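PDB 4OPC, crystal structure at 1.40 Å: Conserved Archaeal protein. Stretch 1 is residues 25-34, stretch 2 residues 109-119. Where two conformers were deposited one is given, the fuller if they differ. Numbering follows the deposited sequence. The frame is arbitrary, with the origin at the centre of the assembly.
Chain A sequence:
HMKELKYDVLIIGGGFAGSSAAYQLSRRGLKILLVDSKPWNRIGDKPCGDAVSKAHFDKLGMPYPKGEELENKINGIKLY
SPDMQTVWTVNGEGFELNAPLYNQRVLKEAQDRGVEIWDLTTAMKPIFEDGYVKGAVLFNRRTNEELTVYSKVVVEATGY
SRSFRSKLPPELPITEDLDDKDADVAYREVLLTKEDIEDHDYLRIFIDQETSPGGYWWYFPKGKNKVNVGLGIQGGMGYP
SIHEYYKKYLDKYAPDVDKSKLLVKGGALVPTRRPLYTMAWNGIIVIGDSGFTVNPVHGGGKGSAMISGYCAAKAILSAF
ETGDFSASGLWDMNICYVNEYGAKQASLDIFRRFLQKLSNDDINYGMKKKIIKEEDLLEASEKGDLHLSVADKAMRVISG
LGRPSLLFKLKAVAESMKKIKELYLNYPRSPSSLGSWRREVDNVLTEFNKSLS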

# COMPACT_ATOMS: atom_id res chain seq x y z
N LEU A 25 8.59 -1.93 -18.12
CA LEU A 25 8.24 -1.78 -19.54
C LEU A 25 9.42 -1.39 -20.41
O LEU A 25 9.31 -1.38 -21.64
CB LEU A 25 7.13 -0.74 -19.71
CG LEU A 25 5.73 -1.21 -19.33
CD1 LEU A 25 4.81 -0.01 -19.20
CD2 LEU A 25 5.20 -2.20 -20.35
N SER A 26 10.56 -1.09 -19.79
CA SER A 26 11.70 -0.54 -20.52
C SER A 26 12.48 -1.60 -21.30
O SER A 26 12.29 -2.80 -21.10
CB SER A 26 12.62 0.23 -19.56
OG SER A 26 13.32 -0.65 -18.70
N ARG A 27 13.36 -1.15 -22.19
CA ARG A 27 14.13 -2.01 -23.08
C ARG A 27 13.29 -2.90 -23.99
O ARG A 27 13.73 -3.97 -24.40
CB ARG A 27 15.13 -2.87 -22.29
CG ARG A 27 16.36 -2.14 -21.86
CD ARG A 27 17.54 -3.06 -21.62
NE ARG A 27 18.71 -2.26 -21.27
CZ ARG A 27 19.79 -2.71 -20.64
NH1 ARG A 27 19.89 -3.98 -20.30
NH2 ARG A 27 20.79 -1.87 -20.37
N ARG A 28 12.08 -2.45 -24.32
CA ARG A 28 11.20 -3.25 -25.16
C ARG A 28 10.80 -2.60 -26.49
O ARG A 28 10.06 -3.20 -27.26
CB ARG A 28 9.98 -3.69 -24.37
CG ARG A 28 10.33 -4.77 -23.37
CD ARG A 28 9.18 -5.10 -22.45
NE ARG A 28 9.56 -6.15 -21.51
CZ ARG A 28 9.49 -7.45 -21.78
NH1 ARG A 28 9.05 -7.87 -22.96
NH2 ARG A 28 9.87 -8.33 -20.86
N GLY A 29 11.31 -1.41 -26.75
CA GLY A 29 11.03 -0.74 -28.01
C GLY A 29 9.72 0.04 -28.02
O GLY A 29 9.29 0.50 -29.08
N LEU A 30 9.08 0.17 -26.86
CA LEU A 30 7.88 0.98 -26.74
C LEU A 30 8.25 2.45 -26.54
O LEU A 30 9.33 2.76 -26.03
CB LEU A 30 7.02 0.52 -25.56
CG LEU A 30 6.36 -0.86 -25.66
CD1 LEU A 30 5.69 -1.19 -24.34
CD2 LEU A 30 5.35 -0.91 -26.80
N LYS A 31 7.37 3.34 -26.96
CA LYS A 31 7.56 4.77 -26.72
C LYS A 31 6.74 5.13 -25.48
O LYS A 31 5.51 5.15 -25.52
CB LYS A 31 7.11 5.60 -27.92
CG LYS A 31 7.49 7.07 -27.82
CD LYS A 31 7.05 7.86 -29.04
CE LYS A 31 7.38 9.33 -28.87
NZ LYS A 31 8.84 9.55 -28.66
N ILE A 32 7.44 5.39 -24.38
CA ILE A 32 6.82 5.55 -23.07
C ILE A 32 7.17 6.90 -22.50
O ILE A 32 8.33 7.32 -22.55
CB ILE A 32 7.30 4.47 -22.10
CG1 ILE A 32 7.05 3.07 -22.67
CG2 ILE A 32 6.63 4.62 -20.72
CD1 ILE A 32 7.85 1.97 -22.00
N LEU A 33 6.17 7.59 -21.97
CA LEU A 33 6.38 8.84 -21.24
C LEU A 33 5.89 8.67 -19.82
O LEU A 33 4.76 8.22 -19.59
CB LEU A 33 5.59 9.97 -21.90
CG LEU A 33 5.64 11.33 -21.18
CD1 LEU A 33 7.07 11.86 -21.11
CD2 LEU A 33 4.73 12.33 -21.86
N LEU A 34 6.73 9.05 -18.86
CA LEU A 34 6.27 9.15 -17.47
C LEU A 34 6.34 10.61 -17.05
O LEU A 34 7.31 11.31 -17.35
CB LEU A 34 7.11 8.28 -16.54
CG LEU A 34 6.77 8.24 -15.05
CD1 LEU A 34 7.15 6.88 -14.48
CD2 LEU A 34 7.48 9.34 -14.27
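Stretch 2 109-119: EAQDRGVEIWD

Stretch 2 comes out of a helix that runs through Asp 112, turns at Arg 113 and Gly 114, and then extends alongside stretch 1 as a parallel strand. Residues 116-118 pair with 32-34, the two strand axes crossing at -25° with a closest approach of 4.7 Å. The register is simple: Leu 33 faces Glu 116 and Leu 34 faces Ile 117, with CA atoms 4.7 and 4.8 Å apart.

The bonding follows the parallel rule, in which one strand's residue is bracketed by two on its neighbour. Glu 116 N donates to Ile 32 O (2.9 Å), Leu 34 N to Glu 116 O (2.8 Å), and Trp 118 N to Leu 34 O (2.9 Å).

Arg 113 covers the most surface. Its CA-to-CB bond points toward stretch 1, and its NE donates to Ser 26 OG at 2.8 Å, nearly straight at 171°. Its backbone O takes a hydrogen bond from Arg 27 N (3.2 Å), so one residue ties the turn to stretch 1 by both side chain and main chain. The two guanidinium groups also come close, Arg 27 NH1 lying 3.5 Å from Arg 113 NH1, an approach of like charges and of two donors that do not bond to each other. Gly 114 follows with phi 110°, where a CB would jam against the preceding carbonyl O.

Leu 33, with chi1 t and chi2 p, lays CD1 over one face of the Trp 118 ring, 3.5 Å from the centroid of its five-membered ring. The indole is also tied within its own strand, since Trp 118 NE1 donates to Glu 116 OE2 at 2.8 Å.

Leu 34 and Ile 117 point to the sheet face opposite the one that carries Leu 33 and Glu 116; Leu 34 CD2 lies 4.2 Å from Ile 117 CG2. Val 115 adds apolar cover before the bridges, its CG1 3.9 Å from Ile 32 CG2.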

# COMPACT_ATOMS: atom_id res chain seq x y z
N GLU A 109 17.37 4.92 -14.36
CA GLU A 109 17.70 3.73 -15.13
C GLU A 109 16.65 3.43 -16.19
O GLU A 109 16.99 3.09 -17.31
CB GLU A 109 17.94 2.53 -14.21
CG GLU A 109 19.22 2.69 -13.42
CD GLU A 109 19.63 1.44 -12.67
OE1 GLU A 109 19.05 0.36 -12.91
OE2 GLU A 109 20.56 1.55 -11.83
N ALA A 110 15.37 3.60 -15.83
CA ALA A 110 14.30 3.46 -16.82
C ALA A 110 14.53 4.44 -17.98
O ALA A 110 14.35 4.10 -19.15
CB ALA A 110 12.94 3.69 -16.18
N GLN A 111 14.94 5.66 -17.64
CA GLN A 111 15.24 6.69 -18.63
C GLN A 111 16.40 6.28 -19.53
O GLN A 111 16.32 6.40 -20.76
CB GLN A 111 15.52 8.00 -17.90
CG GLN A 111 15.63 9.24 -18.79
CD GLN A 111 15.72 10.49 -17.95
OE1 GLN A 111 16.38 10.50 -16.91
NE2 GLN A 111 15.03 11.55 -18.37
N ASP A 112 17.48 5.77 -18.93
CA ASP A 112 18.60 5.26 -19.71
C ASP A 112 18.16 4.11 -20.61
O ASP A 112 18.75 3.89 -21.67
CB ASP A 112 19.73 4.78 -18.79
CG ASP A 112 20.41 5.90 -18.03
OD1 ASP A 112 20.26 7.08 -18.42
OD2 ASP A 112 21.11 5.60 -17.04
N ARG A 113 17.13 3.40 -20.18
CA ARG A 113 16.60 2.25 -20.91
C ARG A 113 15.43 2.61 -21.82
O ARG A 113 14.66 1.75 -22.24
CB ARG A 113 16.16 1.16 -19.92
CG ARG A 113 17.32 0.54 -19.14
CD ARG A 113 16.83 -0.13 -17.85
NE ARG A 113 15.99 -1.31 -18.09
CZ ARG A 113 16.45 -2.56 -18.07
NH1 ARG A 113 17.73 -2.80 -17.84
NH2 ARG A 113 15.61 -3.56 -18.31
N GLY A 114 15.30 3.90 -22.12
CA GLY A 114 14.40 4.34 -23.17
C GLY A 114 13.14 5.08 -22.76
O GLY A 114 12.45 5.62 -23.64
N VAL A 115 12.82 5.13 -21.47
CA VAL A 115 11.60 5.82 -21.02
C VAL A 115 11.85 7.32 -20.95
O VAL A 115 12.87 7.76 -20.43
CB VAL A 115 11.13 5.28 -19.65
CG1 VAL A 115 9.92 6.06 -19.15
CG2 VAL A 115 10.82 3.79 -19.75
N GLU A 116 10.94 8.11 -21.52
CA GLU A 116 11.02 9.56 -21.41
C GLU A 116 10.37 10.00 -20.11
O GLU A 116 9.32 9.48 -19.74
CB GLU A 116 10.36 10.23 -22.61
CG GLU A 116 10.57 11.73 -22.66
CD GLU A 116 10.16 12.36 -23.97
OE1 GLU A 116 9.55 11.66 -24.81
OE2 GLU A 116 10.45 13.55 -24.16
N ILE A 117 10.99 10.96 -19.41
CA ILE A 117 10.47 11.45 -18.14
C ILE A 117 10.39 12.97 -18.12
O ILE A 117 11.39 13.64 -18.38
CB ILE A 117 11.35 11.00 -16.97
CG1 ILE A 117 11.45 9.47 -16.95
CG2 ILE A 117 10.81 11.56 -15.64
CD1 ILE A 117 12.25 8.92 -15.79
N TRP A 118 9.21 13.50 -17.82
CA TRP A 118 9.04 14.93 -17.62
C TRP A 118 8.65 15.20 -16.17
O TRP A 118 7.57 14.81 -15.73
CB TRP A 118 7.96 15.51 -18.54
CG TRP A 118 8.17 15.32 -20.03
CD1 TRP A 118 9.30 14.87 -20.66
CD2 TRP A 118 7.20 15.56 -21.05
NE1 TRP A 118 9.08 14.81 -22.02
CE2 TRP A 118 7.80 15.22 -22.28
CE3 TRP A 118 5.88 16.01 -21.04
CZ2 TRP A 118 7.12 15.34 -23.49
CZ3 TRP A 118 5.21 16.12 -22.24
CH2 TRP A 118 5.83 15.79 -23.45
N ASP A 119 9.54 15.84 -15.43
CA ASP A 119 9.24 16.27 -14.07
C ASP A 119 8.52 17.62 -14.08
O ASP A 119 8.40 18.27 -15.14
CB ASP A 119 10.50 16.30 -13.18
CG ASP A 119 11.43 17.47 -13.50
OD1 ASP A 119 11.45 17.95 -14.65
OD2 ASP A 119 12.19 17.89 -12.61
O HOH W 1 10.22 4.18 -23.97
O HOH W 2 10.13 6.62 -25.07